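Local coordinates for devB protein (Vibrio cholerae O1 biovar eltor str. N16961, PDB 1Y89) that probably hydrolyses 6-phosphogluconolactone to 6-phosphogluconate in the oxidative branch of the pentose phosphate pathway, at residues D19-Y24 / V31-S36; H63-D68 / A120-T125. All coordinates share one frame; numbering follows the deposited sequence.

Contact 1: D19-Y24 / V31-S36; sequences DDMLAY and VHISLS. With PE5 (3,6,9,12,15,18,21,24-octaoxahexacosan-1-ol), chain F.
Tyr24 and Val31 meet nearly at right angles, with Val31 CG1 3.8 Å from Tyr24 CD1. The methyl group reaches the CB end of the ring obliquely, leaning on CG and CD1 rather than sitting over the centre. The other branch of Val31 turns to the helix backbone, where CG2 is 3.5 Å from Tyr24 O. One residue therefore touches both the ring and the main chain of Tyr24. A turn back along the helix, the selenomethionine Met21 makes the second contact. Its CG is anti to the backbone N (chi1 -161°), and the chain then bends at chi2 and chi3, which brings SE within 3.3 Å of Ile33 CD1. The two side chains cross obliquely; the distance is short for an apolar pair, so the exact fit there is doubtful.

Helix 10-25 is the connection of a beta-alpha-beta crossover in a Rossmann-like sheet. It follows edge strand 2-7 and packs here on strand 31-35, which runs parallel to that strand with three strands in between. Val31 and Ile33 alternate with His32, so both point at the helix. Leu44 and Leu48 of helix 39-48 and Leu62 also touch Met21, and Trp134 meets the Tyr24 ring.

On the side of the Tyr24 ring plane opposite Val31 CG1 lies a polyethylene glycol fragment, probably from the crystallisation medium. PE5 O2 is 3.7 Å above the ring, offset toward its rim, and PE5 C2 lies 3.5 Å from Ala23 CB. The phenol end is fixed by Arg186, which hydrogen-bonds Tyr24 OH through NH1 while its NH2 forms a salt bridge with Asp20 OD2.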
# COMPACT_ATOMS: atom_id res chain seq x y z
N ASP A 19 -10.91 -7.76 2.90
CA ASP A 19 -10.95 -6.81 4.04
C ASP A 19 -11.33 -5.42 3.56
O ASP A 19 -12.10 -4.72 4.23
CB ASP A 19 -9.66 -6.79 4.83
CG ASP A 19 -9.43 -8.09 5.62
OD1 ASP A 19 -10.41 -8.83 5.87
OD2 ASP A 19 -8.28 -8.34 5.98
N ASP A 20 -10.81 -5.03 2.40
CA ASP A 20 -11.14 -3.71 1.84
C ASP A 20 -12.63 -3.68 1.44
O ASP A 20 -13.31 -2.69 1.70
CB ASP A 20 -10.27 -3.41 0.61
CG ASP A 20 -8.90 -2.90 0.97
OD1 ASP A 20 -8.60 -2.76 2.17
OD2 ASP A 20 -8.10 -2.63 0.06
N MSE A 21 -13.11 -4.76 0.82
CA MSE A 21 -14.52 -4.86 0.43
C MSE A 21 -15.44 -4.65 1.65
O MSE A 21 -16.42 -3.92 1.60
CB MSE A 21 -14.77 -6.22 -0.23
CG MSE A 21 -16.01 -6.32 -1.06
SE MSE A 21 -15.67 -5.38 -2.77
CE MSE A 21 -14.74 -6.65 -3.72
N LEU A 22 -15.11 -5.34 2.74
CA LEU A 22 -15.81 -5.14 4.01
C LEU A 22 -15.80 -3.66 4.45
O LEU A 22 -16.86 -3.07 4.76
CB LEU A 22 -15.17 -6.03 5.11
CG LEU A 22 -15.78 -5.97 6.52
CD1 LEU A 22 -17.27 -6.23 6.48
CD2 LEU A 22 -15.10 -6.98 7.46
N ALA A 23 -14.60 -3.06 4.51
CA ALA A 23 -14.49 -1.67 4.97
C ALA A 23 -15.26 -0.70 4.07
O ALA A 23 -15.97 0.19 4.55
CB ALA A 23 -12.99 -1.25 5.04
N TYR A 24 -15.15 -0.89 2.76
CA TYR A 24 -15.95 -0.09 1.83
C TYR A 24 -17.43 -0.18 2.16
O TYR A 24 -18.12 0.84 2.16
CB TYR A 24 -15.75 -0.57 0.38
CG TYR A 24 -14.52 0.00 -0.32
CD1 TYR A 24 -14.37 1.40 -0.48
CD2 TYR A 24 -13.55 -0.85 -0.88
CE1 TYR A 24 -13.26 1.93 -1.18
CE2 TYR A 24 -12.43 -0.33 -1.56
CZ TYR A 24 -12.29 1.06 -1.70
OH TYR A 24 -11.20 1.57 -2.38
N VAL A 31 -20.92 2.44 -2.96
CA VAL A 31 -19.55 2.25 -3.41
C VAL A 31 -19.66 1.45 -4.71
O VAL A 31 -20.27 0.37 -4.74
CB VAL A 31 -18.69 1.47 -2.37
CG1 VAL A 31 -17.23 1.23 -2.90
CG2 VAL A 31 -18.70 2.19 -1.00
N HIS A 32 -19.11 2.03 -5.78
CA HIS A 32 -19.15 1.40 -7.11
C HIS A 32 -17.85 0.69 -7.39
O HIS A 32 -16.75 1.33 -7.44
CB HIS A 32 -19.49 2.46 -8.15
CG HIS A 32 -20.88 2.98 -7.99
ND1 HIS A 32 -21.97 2.27 -8.43
CD2 HIS A 32 -21.36 4.09 -7.38
CE1 HIS A 32 -23.08 2.94 -8.14
NE2 HIS A 32 -22.73 4.05 -7.50
N ILE A 33 -17.97 -0.63 -7.59
CA ILE A 33 -16.82 -1.51 -7.76
C ILE A 33 -16.93 -2.21 -9.12
O ILE A 33 -17.98 -2.73 -9.49
CB ILE A 33 -16.71 -2.54 -6.60
CG1 ILE A 33 -16.54 -1.75 -5.26
CG2 ILE A 33 -15.50 -3.56 -6.85
CD1 ILE A 33 -16.83 -2.55 -4.06
N SER A 34 -15.83 -2.18 -9.86
CA SER A 34 -15.78 -2.84 -11.16
C SER A 34 -14.99 -4.17 -11.04
O SER A 34 -13.83 -4.19 -10.58
CB SER A 34 -15.14 -1.92 -12.19
OG SER A 34 -14.98 -2.62 -13.42
N LEU A 35 -15.60 -5.27 -11.51
CA LEU A 35 -15.03 -6.60 -11.37
C LEU A 35 -14.46 -7.12 -12.68
O LEU A 35 -15.08 -6.97 -13.71
CB LEU A 35 -16.10 -7.58 -10.90
CG LEU A 35 -16.75 -7.31 -9.53
CD1 LEU A 35 -17.84 -8.34 -9.25
CD2 LEU A 35 -15.67 -7.38 -8.41
N SER A 36 -13.29 -7.76 -12.59
CA SER A 36 -12.70 -8.52 -13.68
C SER A 36 -13.08 -9.99 -13.43
O SER A 36 -13.58 -10.33 -12.34
CB SER A 36 -11.17 -8.34 -13.67
OG SER A 36 -10.70 -8.54 -12.35
O1 PE5 F . -12.80 3.35 5.14
C1 PE5 F . -12.74 3.24 3.71
C2 PE5 F . -12.67 1.77 3.30
O2 PE5 F . -11.76 1.60 2.21
C3 PE5 F . -10.88 0.49 2.33
C4 PE5 F . -9.86 0.62 1.24
O3 PE5 F . -8.69 1.28 1.72

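Contact 2: H63-D68 / A120-T125; sequences HFWWGD and AHVIPT
Ile123 reaches over one face of the Trp65 indole, and Val122 meets the same ring at its edge. Ile123 CD1 stands 3.7 Å above the Trp65 ring plane, displaced toward the rim, with Trp65 CE2 3.8 Å away. This is a CH-pi contact: the methyl is 4.1 Å from the centroid of the five-membered ring and 26° off its normal. The extended Ile123 chain (chi2 173°) carries CD1 outward from the backbone and over the indole. This is the tight half of the contact. Both residues are buried, and Phe132 and His32 also touch Ile123.

Trp65 belongs to strand 62-70 of the central sheet, and helix 108-122 packs on that sheet with its C-terminal end beside the indole. Ile123 is the first residue to leave helical geometry, so the contact is made just where the chain turns off the helix; further back in it, Ala118 and Met119 also touch Trp65. The ring has aromatic company too: His100 stacks on it, Phe132 meets it edge-to-face, and NE1 is hydrogen-bonded to His32 ND1.

The loose side belongs to Val122, which is exposed to solvent and touches a crystal neighbour. Its CG2, set between the backbone N and the carbonyl carbon, lies near the indole plane and 3.6 Å from Trp65 CZ2, with Trp65 CH2 a little further at 3.9 Å.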
# COMPACT_ATOMS: atom_id res chain seq x y z
N HIS A 63 -22.06 -1.76 -5.10
CA HIS A 63 -22.61 -1.92 -6.44
C HIS A 63 -21.55 -2.55 -7.31
O HIS A 63 -20.42 -2.04 -7.37
CB HIS A 63 -23.04 -0.55 -7.01
CG HIS A 63 -24.24 0.01 -6.32
ND1 HIS A 63 -25.50 -0.02 -6.87
CD2 HIS A 63 -24.39 0.50 -5.06
CE1 HIS A 63 -26.37 0.50 -6.02
NE2 HIS A 63 -25.72 0.82 -4.91
N PHE A 64 -21.88 -3.66 -7.95
CA PHE A 64 -20.91 -4.35 -8.78
C PHE A 64 -21.20 -4.13 -10.24
O PHE A 64 -22.36 -4.29 -10.69
CB PHE A 64 -20.86 -5.86 -8.49
CG PHE A 64 -20.26 -6.18 -7.17
CD1 PHE A 64 -18.98 -5.74 -6.84
CD2 PHE A 64 -20.96 -6.92 -6.24
CE1 PHE A 64 -18.41 -6.05 -5.58
CE2 PHE A 64 -20.40 -7.22 -4.98
CZ PHE A 64 -19.12 -6.78 -4.66
N TRP A 65 -20.13 -3.79 -10.96
CA TRP A 65 -20.15 -3.61 -12.40
C TRP A 65 -19.00 -4.47 -12.92
O TRP A 65 -18.25 -5.01 -12.11
CB TRP A 65 -19.91 -2.15 -12.78
CG TRP A 65 -20.87 -1.18 -12.15
CD1 TRP A 65 -20.85 -0.73 -10.84
CD2 TRP A 65 -21.95 -0.51 -12.78
NE1 TRP A 65 -21.88 0.17 -10.63
CE2 TRP A 65 -22.55 0.35 -11.82
CE3 TRP A 65 -22.46 -0.52 -14.09
CZ2 TRP A 65 -23.65 1.14 -12.10
CZ3 TRP A 65 -23.56 0.29 -14.38
CH2 TRP A 65 -24.14 1.11 -13.38
N TRP A 66 -18.91 -4.60 -14.24
CA TRP A 66 -17.85 -5.36 -14.90
C TRP A 66 -16.96 -4.49 -15.75
O TRP A 66 -17.47 -3.64 -16.52
CB TRP A 66 -18.44 -6.54 -15.70
CG TRP A 66 -18.66 -7.69 -14.75
CD1 TRP A 66 -17.83 -8.75 -14.53
CD2 TRP A 66 -19.73 -7.81 -13.82
NE1 TRP A 66 -18.33 -9.54 -13.53
CE2 TRP A 66 -19.50 -8.97 -13.07
CE3 TRP A 66 -20.88 -7.04 -13.55
CZ2 TRP A 66 -20.39 -9.42 -12.06
CZ3 TRP A 66 -21.76 -7.47 -12.54
CH2 TRP A 66 -21.50 -8.63 -11.80
N GLY A 67 -15.63 -4.66 -15.61
CA GLY A 67 -14.71 -3.93 -16.51
C GLY A 67 -14.85 -4.46 -17.95
O GLY A 67 -14.61 -3.77 -18.93
N ASP A 68 -15.22 -5.73 -18.07
CA ASP A 68 -15.55 -6.30 -19.38
C ASP A 68 -16.41 -7.55 -19.16
O ASP A 68 -16.43 -8.13 -18.05
CB ASP A 68 -14.27 -6.62 -20.24
CG ASP A 68 -13.42 -7.77 -19.69
OD1 ASP A 68 -13.16 -7.81 -18.46
OD2 ASP A 68 -12.96 -8.61 -20.50
N ALA A 120 -23.14 6.24 -16.46
CA ALA A 120 -23.25 7.69 -16.40
C ALA A 120 -24.43 8.15 -15.56
O ALA A 120 -24.37 9.23 -14.94
CB ALA A 120 -23.36 8.31 -17.83
N HIS A 121 -25.51 7.36 -15.57
CA HIS A 121 -26.73 7.74 -14.85
C HIS A 121 -26.57 7.71 -13.33
O HIS A 121 -26.96 8.65 -12.64
CB HIS A 121 -27.95 6.90 -15.27
CG HIS A 121 -29.23 7.35 -14.63
ND1 HIS A 121 -29.78 8.60 -14.85
CD2 HIS A 121 -30.06 6.73 -13.76
CE1 HIS A 121 -30.91 8.71 -14.18
NE2 HIS A 121 -31.10 7.60 -13.49
N VAL A 122 -25.98 6.66 -12.80
CA VAL A 122 -26.04 6.46 -11.36
C VAL A 122 -24.74 6.63 -10.61
O VAL A 122 -24.76 6.84 -9.39
CB VAL A 122 -26.71 5.12 -10.96
CG1 VAL A 122 -28.10 5.00 -11.61
CG2 VAL A 122 -25.84 3.93 -11.28
N ILE A 123 -23.61 6.58 -11.32
CA ILE A 123 -22.32 6.76 -10.65
C ILE A 123 -21.93 8.23 -10.71
O ILE A 123 -21.92 8.83 -11.79
CB ILE A 123 -21.19 5.90 -11.30
CG1 ILE A 123 -21.61 4.43 -11.42
CG2 ILE A 123 -19.87 6.01 -10.50
CD1 ILE A 123 -20.61 3.54 -12.22
N PRO A 124 -21.57 8.83 -9.56
CA PRO A 124 -21.15 10.25 -9.61
C PRO A 124 -20.06 10.44 -10.64
O PRO A 124 -19.15 9.60 -10.77
CB PRO A 124 -20.60 10.50 -8.20
CG PRO A 124 -21.35 9.51 -7.33
CD PRO A 124 -21.50 8.28 -8.19
N THR A 125 -20.15 11.53 -11.39
CA THR A 125 -19.24 11.77 -12.50
C THR A 125 -18.27 12.92 -12.21
O THR A 125 -18.50 13.73 -11.29
CB THR A 125 -20.02 12.11 -13.77
OG1 THR A 125 -20.87 13.23 -13.50
CG2 THR A 125 -20.88 10.92 -14.20

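In the fold
Contact 1 closes before contact 2 opens along the chain, and their centres are about 12 Å apart. They share one mixed sheet, in which strands 31-35 and 62-70 are parallel neighbours joined by backbone contacts that are probably hydrogen bonds, such as Val31 O to His63 N (2.8 Å) and Leu35 N to Trp65 O (2.7 Å). Alternation along these strands sends Val31 and Ile33 to one side of the sheet and His32 and Trp65 to the other. Helix 10-25 in contact 1 and the end of helix 108-122 in contact 2 consequently pack on opposite faces, giving the alpha/beta/alpha layering of a Rossmann-like fold.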